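PDB 5GNE: leucine aminopeptidase from Legionella pneumophila, which probably acts as a zinc-dependent aminopeptidase, removing residues from the N-terminal ends of peptides. Local coordinates for residues A[231-236]-A[250-255]; A[166-171]-A[241-246]; A[319-322]-A[327-330]. All coordinates share one frame; numbering follows the deposited sequence. Where two conformers were deposited one is given.

The three contacts lie on the eight-stranded mixed sheet of the M28 peptidase fold. Contacts 1 and 2 share helix 243-254, contact 2 using its N-terminal end and contact 1 its last turn, and they reach the neighbouring strands 230-235 and 170-177. Their segments alternate along the chain, whereas contact 3 follows both and joins helix 318-323 to strand 328-332. Centre to centre, contacts 1 and 2 lie about 12 Å apart, 1 and 3 about 13 Å, and 2 and 3 about 18 Å. Probable hydrogen bonds from W321 to Y235 and from N320 to S245 tie helix 318-323 to the other two contacts; the I233, I243 and W321 side chains pack about 13-14 Å from zinc.

Contact 1. Residues A[231-236]-A[250-255]; sequences YFIAYA and QDFLQK
With chi1 at -73°, the CG of Y231 stands beside its backbone N, and a chi1 of -90° swings F252 off helix 243-254 so that the two rings meet. F252 presents its edge to one face of Y231 in an edge-to-face (T-shaped) pair, with planes inclined at 63° and centroids 4.9 Å apart. The leading atom is CZ of F252, which comes to 3.6 Å from CD2 of Y231 and sits over the rim of the tyrosine ring; CE2 of F252 lies over the same face nearer the hydroxyl end, 4.0 Å from CE1 of Y231. I233 joins from the same face of the strand. Its CG1-CD1 arm is fully extended and carries CD1 to 3.9 Å from CE1 of F252, at an oblique angle to the ring.

This is helix-on-sheet packing within a beta-alpha-beta crossover: strand 230-235 leads through helix 243-254 to the parallel strand 259-264, with strand 185-191 lying between the two. Y231 and I233 alternate with F232, whose side chain stays on the other side of the sheet. Around this patch, V187 of strand 185-191 touches both Y231 and I233, while W321 makes a second edge-to-face pair with F252.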
loop_
_atom_site.group_PDB
_atom_site.type_symbol
_atom_site.label_atom_id
_atom_site.label_comp_id
_atom_site.label_asym_id
_atom_site.label_seq_id
_atom_site.Cartn_x
_atom_site.Cartn_y
_atom_site.Cartn_z
ATOM N N TYR A 231 9.605 -8.186 3.989
ATOM C CA TYR A 231 9.791 -7.073 3.075
ATOM C C TYR A 231 9.109 -5.814 3.566
ATOM O O TYR A 231 7.977 -5.836 4.100
ATOM C CB TYR A 231 9.256 -7.412 1.672
ATOM C CG TYR A 231 10.105 -8.378 0.894
ATOM C CD1 TYR A 231 9.986 -9.752 1.082
ATOM C CD2 TYR A 231 11.012 -7.914 -0.058
ATOM C CE1 TYR A 231 10.781 -10.648 0.354
ATOM C CE2 TYR A 231 11.800 -8.798 -0.788
ATOM C CZ TYR A 231 11.678 -10.162 -0.570
ATOM O OH TYR A 231 12.450 -11.040 -1.286
ATOM N N PHE A 232 9.783 -4.700 3.372
ATOM C CA PHE A 232 9.128 -3.433 3.597
ATOM C C PHE A 232 9.197 -2.665 2.296
ATOM O O PHE A 232 10.271 -2.519 1.721
ATOM C CB PHE A 232 9.770 -2.664 4.738
ATOM C CG PHE A 232 9.730 -3.395 6.053
ATOM C CD1 PHE A 232 10.736 -4.298 6.387
ATOM C CD2 PHE A 232 8.703 -3.177 6.957
ATOM C CE1 PHE A 232 10.705 -4.975 7.596
ATOM C CE2 PHE A 232 8.664 -3.847 8.156
ATOM C CZ PHE A 232 9.667 -4.744 8.482
ATOM N N ILE A 233 8.041 -2.220 1.814
ATOM C CA ILE A 233 7.933 -1.606 0.512
ATOM C C ILE A 233 7.295 -0.221 0.507
ATOM O O ILE A 233 6.285 0.034 1.156
ATOM C CB ILE A 233 7.144 -2.518 -0.462
ATOM C CG1 ILE A 233 7.769 -3.923 -0.488
ATOM C CG2 ILE A 233 7.198 -1.956 -1.847
ATOM C CD1 ILE A 233 7.080 -4.903 -1.363
ATOM N N ALA A 234 7.929 0.682 -0.224
ATOM C CA ALA A 234 7.369 1.990 -0.563
ATOM C C ALA A 234 6.944 2.060 -2.045
ATOM O O ALA A 234 7.800 2.158 -2.947
ATOM C CB ALA A 234 8.383 3.081 -0.248
ATOM N N TYR A 235 5.645 1.960 -2.300
ATOM C CA TYR A 235 5.129 2.002 -3.662
ATOM C C TYR A 235 5.170 3.397 -4.249
ATOM O O TYR A 235 4.708 4.366 -3.637
ATOM C CB TYR A 235 3.676 1.485 -3.729
ATOM C CG TYR A 235 3.470 0.124 -3.099
ATOM C CD1 TYR A 235 4.047 -1.000 -3.656
ATOM C CD2 TYR A 235 2.728 -0.029 -1.931
ATOM C CE1 TYR A 235 3.871 -2.258 -3.089
ATOM C CE2 TYR A 235 2.545 -1.286 -1.361
ATOM C CZ TYR A 235 3.111 -2.397 -1.946
ATOM O OH TYR A 235 2.937 -3.643 -1.385
ATOM N N ALA A 236 5.690 3.490 -5.465
ATOM C CA ALA A 236 5.566 4.719 -6.243
ATOM C C ALA A 236 4.155 4.816 -6.827
ATOM O O ALA A 236 3.465 3.825 -6.935
ATOM C CB ALA A 236 6.589 4.734 -7.345
ATOM N N GLN A 250 4.731 -7.579 -10.216
ATOM C CA GLN A 250 5.331 -8.210 -11.377
ATOM C C GLN A 250 6.805 -8.566 -11.089
ATOM O O GLN A 250 7.270 -9.645 -11.479
ATOM C CB GLN A 250 5.201 -7.302 -12.608
ATOM C CG GLN A 250 3.747 -7.102 -13.030
ATOM C CD GLN A 250 3.038 -8.412 -13.384
ATOM O OE1 GLN A 250 3.506 -9.178 -14.233
ATOM N NE2 GLN A 250 1.902 -8.670 -12.736
ATOM N N ASP A 251 7.525 -7.683 -10.404
ATOM C CA ASP A 251 8.925 -7.960 -10.074
ATOM C C ASP A 251 9.056 -9.163 -9.130
ATOM O O ASP A 251 9.940 -10.011 -9.314
ATOM C CB ASP A 251 9.579 -6.727 -9.454
ATOM C CG ASP A 251 11.077 -6.890 -9.266
ATOM O OD1 ASP A 251 11.797 -6.782 -10.284
ATOM O OD2 ASP A 251 11.547 -7.080 -8.118
ATOM N N PHE A 252 8.137 -9.284 -8.170
ATOM C CA PHE A 252 8.105 -10.454 -7.297
ATOM C C PHE A 252 7.776 -11.735 -8.093
ATOM O O PHE A 252 8.256 -12.829 -7.788
ATOM C CB PHE A 252 7.050 -10.272 -6.202
ATOM C CG PHE A 252 7.571 -9.614 -4.953
ATOM C CD1 PHE A 252 7.891 -8.262 -4.954
ATOM C CD2 PHE A 252 7.754 -10.346 -3.787
ATOM C CE1 PHE A 252 8.377 -7.650 -3.803
ATOM C CE2 PHE A 252 8.251 -9.738 -2.635
ATOM C CZ PHE A 252 8.562 -8.385 -2.648
ATOM N N LEU A 253 6.919 -11.595 -9.100
ATOM C CA LEU A 253 6.512 -12.738 -9.897
ATOM C C LEU A 253 7.663 -13.213 -10.772
ATOM O O LEU A 253 7.942 -14.410 -10.852
ATOM C CB LEU A 253 5.294 -12.389 -10.756
ATOM C CG LEU A 253 3.943 -12.379 -10.028
ATOM C CD1 LEU A 253 2.817 -11.916 -10.949
ATOM C CD2 LEU A 253 3.644 -13.763 -9.477
ATOM N N GLN A 254 8.331 -12.266 -11.421
ATOM C CA GLN A 254 9.496 -12.574 -12.232
ATOM C C GLN A 254 10.630 -13.203 -11.427
ATOM O O GLN A 254 11.248 -14.168 -11.866
ATOM C CB GLN A 254 9.982 -11.309 -12.929
ATOM C CG GLN A 254 9.079 -10.928 -14.081
ATOM C CD GLN A 254 9.163 -9.465 -14.458
ATOM O OE1 GLN A 254 10.147 -8.786 -14.159
ATOM N NE2 GLN A 254 8.122 -8.970 -15.121
ATOM N N LYS A 255 10.869 -12.686 -10.228
ATOM C CA LYS A 255 11.949 -13.205 -9.405
ATOM C C LYS A 255 11.516 -14.449 -8.664
ATOM O O LYS A 255 12.311 -15.051 -7.940
ATOM C CB LYS A 255 12.399 -12.160 -8.400
ATOM C CG LYS A 255 13.321 -11.138 -8.980
ATOM C CD LYS A 255 13.583 -10.060 -7.960
ATOM C CE LYS A 255 14.264 -8.885 -8.629
ATOM N NZ LYS A 255 14.808 -8.007 -7.587
#

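Contact 2. Residues A[166-171]-A[241-246]; sequences NKFIQP and GLIGSG
I243 meets K167 and F168 with its two separate branches. The longer one, CG1-CD1, is anti to the backbone N (chi1 -169°) and runs on fully extended, so that CD1 ends 3.6 Å from CD of K167, the two side chains crossing at about a right angle. On the shorter branch, CG2 of I243 approaches the F168 ring obliquely, 4.2 Å from CD2 of F168. No hydrogen bond joins the two segments.

The lysine chain is bent at chi3 (105°) just where I243 meets it, and beyond the bend its NZ makes salt bridges with D8 and E62, which hold the end of the side chain. I243 is further flanked by T164 and by N60 of the N-terminal antiparallel sheet. It is the first residue of helix 243-254, with L242 at the N-cap position, and G246 N bonds to L242 O at 3.2 Å in the opening turn. On the other side, residues 166-169 connect strand 157-164 to the antiparallel strand 170-177 at the margin of the large sheet, and 170-171 open the latter. The helix start follows closely on E239, a zinc ligand whose side chain lies about 8 Å from that of F168.

In chemical terms the contact is purely van der Waals: the methylene part of K167 serves as apolar surface for I243, while its charge is engaged by acidic residues, so K167 links the hairpin of the large sheet with the N-terminal region that carries D8 and E62.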
loop_
_atom_site.group_PDB
_atom_site.type_symbol
_atom_site.label_atom_id
_atom_site.label_comp_id
_atom_site.label_asym_id
_atom_site.label_seq_id
_atom_site.Cartn_x
_atom_site.Cartn_y
_atom_site.Cartn_z
ATOM N N ASN A 166 8.187 3.312 -17.756
ATOM C CA ASN A 166 8.808 4.485 -18.363
ATOM C C ASN A 166 7.878 5.670 -18.242
ATOM O O ASN A 166 8.095 6.704 -18.854
ATOM C CB ASN A 166 9.168 4.230 -19.833
ATOM C CG ASN A 166 10.506 3.516 -20.000
ATOM O OD1 ASN A 166 11.453 3.751 -19.247
ATOM N ND2 ASN A 166 10.587 2.647 -21.000
ATOM N N LYS A 167 6.852 5.519 -17.418
ATOM C CA LYS A 167 5.838 6.555 -17.319
ATOM C C LYS A 167 6.087 7.548 -16.208
ATOM O O LYS A 167 5.640 8.686 -16.303
ATOM C CB LYS A 167 4.456 5.914 -17.144
ATOM C CG LYS A 167 4.280 4.676 -18.006
ATOM C CD LYS A 167 2.903 4.066 -17.869
ATOM C CE LYS A 167 2.040 4.360 -19.098
ATOM N NZ LYS A 167 0.651 3.775 -19.016
ATOM N N PHE A 168 6.760 7.116 -15.144
ATOM C CA PHE A 168 6.947 7.973 -13.965
ATOM C C PHE A 168 8.354 7.923 -13.386
ATOM O O PHE A 168 8.877 6.849 -13.102
ATOM C CB PHE A 168 5.918 7.599 -12.900
ATOM C CG PHE A 168 4.499 7.917 -13.288
ATOM C CD1 PHE A 168 4.033 9.226 -13.262
ATOM C CD2 PHE A 168 3.649 6.925 -13.747
ATOM C CE1 PHE A 168 2.711 9.529 -13.630
ATOM C CE2 PHE A 168 2.335 7.219 -14.124
ATOM C CZ PHE A 168 1.866 8.518 -14.066
ATOM N N ILE A 169 8.959 9.090 -13.187
ATOM C CA ILE A 169 10.332 9.150 -12.688
ATOM C C ILE A 169 10.481 8.636 -11.252
ATOM O O ILE A 169 11.564 8.246 -10.836
ATOM C CB ILE A 169 10.910 10.588 -12.786
ATOM C CG1 ILE A 169 9.985 11.609 -12.130
ATOM C CG2 ILE A 169 11.156 10.976 -14.229
ATOM C CD1 ILE A 169 10.620 12.986 -11.979
ATOM N N GLN A 170 9.405 8.635 -10.486
ATOM C CA GLN A 170 9.477 8.141 -9.115
ATOM C C GLN A 170 9.487 6.610 -9.084
ATOM O O GLN A 170 8.564 5.967 -9.568
ATOM C CB GLN A 170 8.299 8.691 -8.305
ATOM C CG GLN A 170 8.217 8.199 -6.879
ATOM C CD GLN A 170 6.902 8.575 -6.241
ATOM O OE1 GLN A 170 5.848 8.115 -6.662
ATOM N NE2 GLN A 170 6.953 9.415 -5.235
ATOM N N PRO A 171 10.533 6.011 -8.498
ATOM C CA PRO A 171 10.582 4.549 -8.436
ATOM C C PRO A 171 9.950 4.029 -7.155
ATOM O O PRO A 171 9.808 4.792 -6.185
ATOM C CB PRO A 171 12.079 4.258 -8.423
ATOM C CG PRO A 171 12.621 5.387 -7.660
ATOM C CD PRO A 171 11.766 6.607 -7.965
ATOM N N GLY A 241 -3.415 5.153 -10.629
ATOM C CA GLY A 241 -3.985 3.850 -10.911
ATOM C C GLY A 241 -3.179 2.669 -10.401
ATOM O O GLY A 241 -3.091 1.625 -11.056
ATOM N N LEU A 242 -2.553 2.854 -9.245
ATOM C CA LEU A 242 -1.838 1.773 -8.555
ATOM C C LEU A 242 -0.675 1.211 -9.359
ATOM O O LEU A 242 -0.263 0.071 -9.149
ATOM C CB LEU A 242 -2.794 0.625 -8.189
ATOM C CG LEU A 242 -4.170 1.007 -7.633
ATOM C CD1 LEU A 242 -4.952 -0.245 -7.225
ATOM C CD2 LEU A 242 -4.053 1.987 -6.502
ATOM N N ILE A 243 -0.113 2.006 -10.256
ATOM C CA ILE A 243 0.869 1.445 -11.183
ATOM C C ILE A 243 2.199 1.058 -10.505
ATOM O O ILE A 243 2.825 0.081 -10.924
ATOM C CB ILE A 243 1.126 2.389 -12.394
ATOM C CG1 ILE A 243 1.936 1.651 -13.476
ATOM C CG2 ILE A 243 1.803 3.663 -11.953
ATOM C CD1 ILE A 243 2.260 2.466 -14.731
ATOM N N GLY A 244 2.615 1.771 -9.450
ATOM C CA GLY A 244 3.853 1.403 -8.767
ATOM C C GLY A 244 3.856 -0.026 -8.230
ATOM O O GLY A 244 4.745 -0.837 -8.602
ATOM N N SER A 245 2.863 -0.368 -7.403
ATOM C CA SER A 245 2.742 -1.723 -6.871
ATOM C C SER A 245 2.489 -2.756 -7.980
ATOM O O SER A 245 2.819 -3.928 -7.820
ATOM C CB SER A 245 1.614 -1.824 -5.834
ATOM O OG SER A 245 0.421 -1.235 -6.303
ATOM N N GLY A 246 1.855 -2.330 -9.067
ATOM C CA GLY A 246 1.754 -3.150 -10.264
ATOM C C GLY A 246 3.120 -3.698 -10.642
ATOM O O GLY A 246 3.361 -4.908 -10.649
#

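Contact 3. Residues A[319-322]-A[327-330]; sequences VNWT and KTTY
T322 lays its methyl against the side chain of T328: CG2 of T322 lies 3.4 Å from CB and 3.5 Å from CG2 of T328, and the two side chains cross at about a right angle. In T322 chi1, measured to OG1, is 94°, off a staggered value; CG2 lies beside the backbone N, anti to the carbonyl carbon, from where it faces the strand. The CB of T328 is directed toward the helix, and its hydroxyl settles into the step between successive helix residues, with OG1 3.4 Å from CB of W321 and 3.5 Å from CG2 of T322. W321 thus touches the strand through its CB, and its indole leads away.

That indole belongs to a wider network. Its NE1 is hydrogen-bonded to Y235 OH, its ring makes an edge-to-face pair with F326 in the turn that follows helix 318-323, and V249 of helix 243-254 touches it. V262 of the neighbouring strand 259-264 touches both W321 and T328.

The contact closes a short helix-to-strand connection in which the CA atoms of T322 and K327 are 6.1 Å apart, and it seats the helix over strand 328-332, which lies inside the sheet between strands 259-264 and 279-282. Further along, Y330 OH bonds to the carbonyl of D266, a zinc ligand.

Among the atoms of 319-322, the T328 hydroxyl meets carbon atoms and no hydrogen bond forms, so within these two segments helix and strand meet by van der Waals packing alone.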
loop_
_atom_site.group_PDB
_atom_site.type_symbol
_atom_site.label_atom_id
_atom_site.label_comp_id
_atom_site.label_asym_id
_atom_site.label_seq_id
_atom_site.Cartn_x
_atom_site.Cartn_y
_atom_site.Cartn_z
ATOM N N VAL A 319 -4.749 -4.487 -3.992
ATOM C CA VAL A 319 -5.439 -4.968 -5.195
ATOM C C VAL A 319 -4.492 -5.629 -6.194
ATOM O O VAL A 319 -4.832 -6.652 -6.789
ATOM C CB VAL A 319 -6.226 -3.804 -5.852
ATOM C CG1 VAL A 319 -6.621 -4.106 -7.282
ATOM C CG2 VAL A 319 -7.469 -3.502 -5.009
ATOM N N ASN A 320 -3.320 -5.056 -6.407
ATOM C CA ASN A 320 -2.357 -5.695 -7.303
ATOM C C ASN A 320 -1.862 -7.051 -6.777
ATOM O O ASN A 320 -1.666 -8.004 -7.546
ATOM C CB ASN A 320 -1.208 -4.756 -7.587
ATOM C CG ASN A 320 -1.598 -3.662 -8.569
ATOM O OD1 ASN A 320 -2.228 -3.936 -9.587
ATOM N ND2 ASN A 320 -1.265 -2.411 -8.248
ATOM N N TRP A 321 -1.692 -7.161 -5.467
ATOM C CA TRP A 321 -1.342 -8.457 -4.913
ATOM C C TRP A 321 -2.480 -9.492 -5.078
ATOM O O TRP A 321 -2.232 -10.612 -5.535
ATOM C CB TRP A 321 -0.943 -8.319 -3.427
ATOM C CG TRP A 321 0.347 -7.579 -3.222
ATOM C CD1 TRP A 321 0.480 -6.256 -2.935
ATOM C CD2 TRP A 321 1.701 -8.105 -3.339
ATOM N NE1 TRP A 321 1.830 -5.918 -2.841
ATOM C CE2 TRP A 321 2.593 -7.029 -3.075
ATOM C CE3 TRP A 321 2.234 -9.372 -3.612
ATOM C CZ2 TRP A 321 3.985 -7.179 -3.089
ATOM C CZ3 TRP A 321 3.645 -9.526 -3.628
ATOM C CH2 TRP A 321 4.494 -8.434 -3.371
ATOM N N THR A 322 -3.709 -9.157 -4.678
ATOM C CA THR A 322 -4.747 -10.159 -4.750
ATOM C C THR A 322 -5.033 -10.522 -6.216
ATOM O O THR A 322 -5.337 -11.664 -6.505
ATOM C CB THR A 322 -6.039 -9.764 -4.014
ATOM O OG1 THR A 322 -6.980 -9.162 -4.904
ATOM C CG2 THR A 322 -5.734 -8.836 -2.902
ATOM N N LYS A 327 -2.103 -13.502 -0.909
ATOM C CA LYS A 327 -2.980 -13.222 0.231
ATOM C C LYS A 327 -2.686 -11.875 0.861
ATOM O O LYS A 327 -1.556 -11.517 1.137
ATOM C CB LYS A 327 -2.879 -14.326 1.270
ATOM C CG LYS A 327 -3.484 -15.642 0.783
ATOM C CD LYS A 327 -3.276 -16.743 1.799
ATOM C CE LYS A 327 -3.978 -18.017 1.410
ATOM N NZ LYS A 327 -4.032 -18.920 2.585
ATOM N N THR A 328 -3.745 -11.162 1.160
ATOM C CA THR A 328 -3.695 -9.748 1.403
ATOM C C THR A 328 -4.561 -9.351 2.578
ATOM O O THR A 328 -5.646 -9.872 2.746
ATOM C CB THR A 328 -4.138 -9.039 0.111
ATOM O OG1 THR A 328 -2.980 -8.703 -0.672
ATOM C CG2 THR A 328 -4.940 -7.824 0.361
ATOM N N THR A 329 -4.065 -8.448 3.412
ATOM C CA THR A 329 -4.906 -7.829 4.435
ATOM C C THR A 329 -4.649 -6.318 4.499
ATOM O O THR A 329 -3.532 -5.860 4.240
ATOM C CB THR A 329 -4.675 -8.459 5.821
ATOM O OG1 THR A 329 -5.567 -7.854 6.762
ATOM C CG2 THR A 329 -3.261 -8.225 6.304
ATOM N N TYR A 330 -5.676 -5.548 4.833
ATOM C CA TYR A 330 -5.596 -4.085 4.783
ATOM C C TYR A 330 -6.296 -3.414 5.977
ATOM O O TYR A 330 -7.498 -3.172 5.942
ATOM C CB TYR A 330 -6.172 -3.594 3.433
ATOM C CG TYR A 330 -6.221 -2.086 3.176
ATOM C CD1 TYR A 330 -5.528 -1.164 3.967
ATOM C CD2 TYR A 330 -6.967 -1.593 2.122
ATOM C CE1 TYR A 330 -5.614 0.204 3.714
ATOM C CE2 TYR A 330 -7.052 -0.237 1.859
ATOM C CZ TYR A 330 -6.381 0.650 2.657
ATOM O OH TYR A 330 -6.472 1.989 2.358
#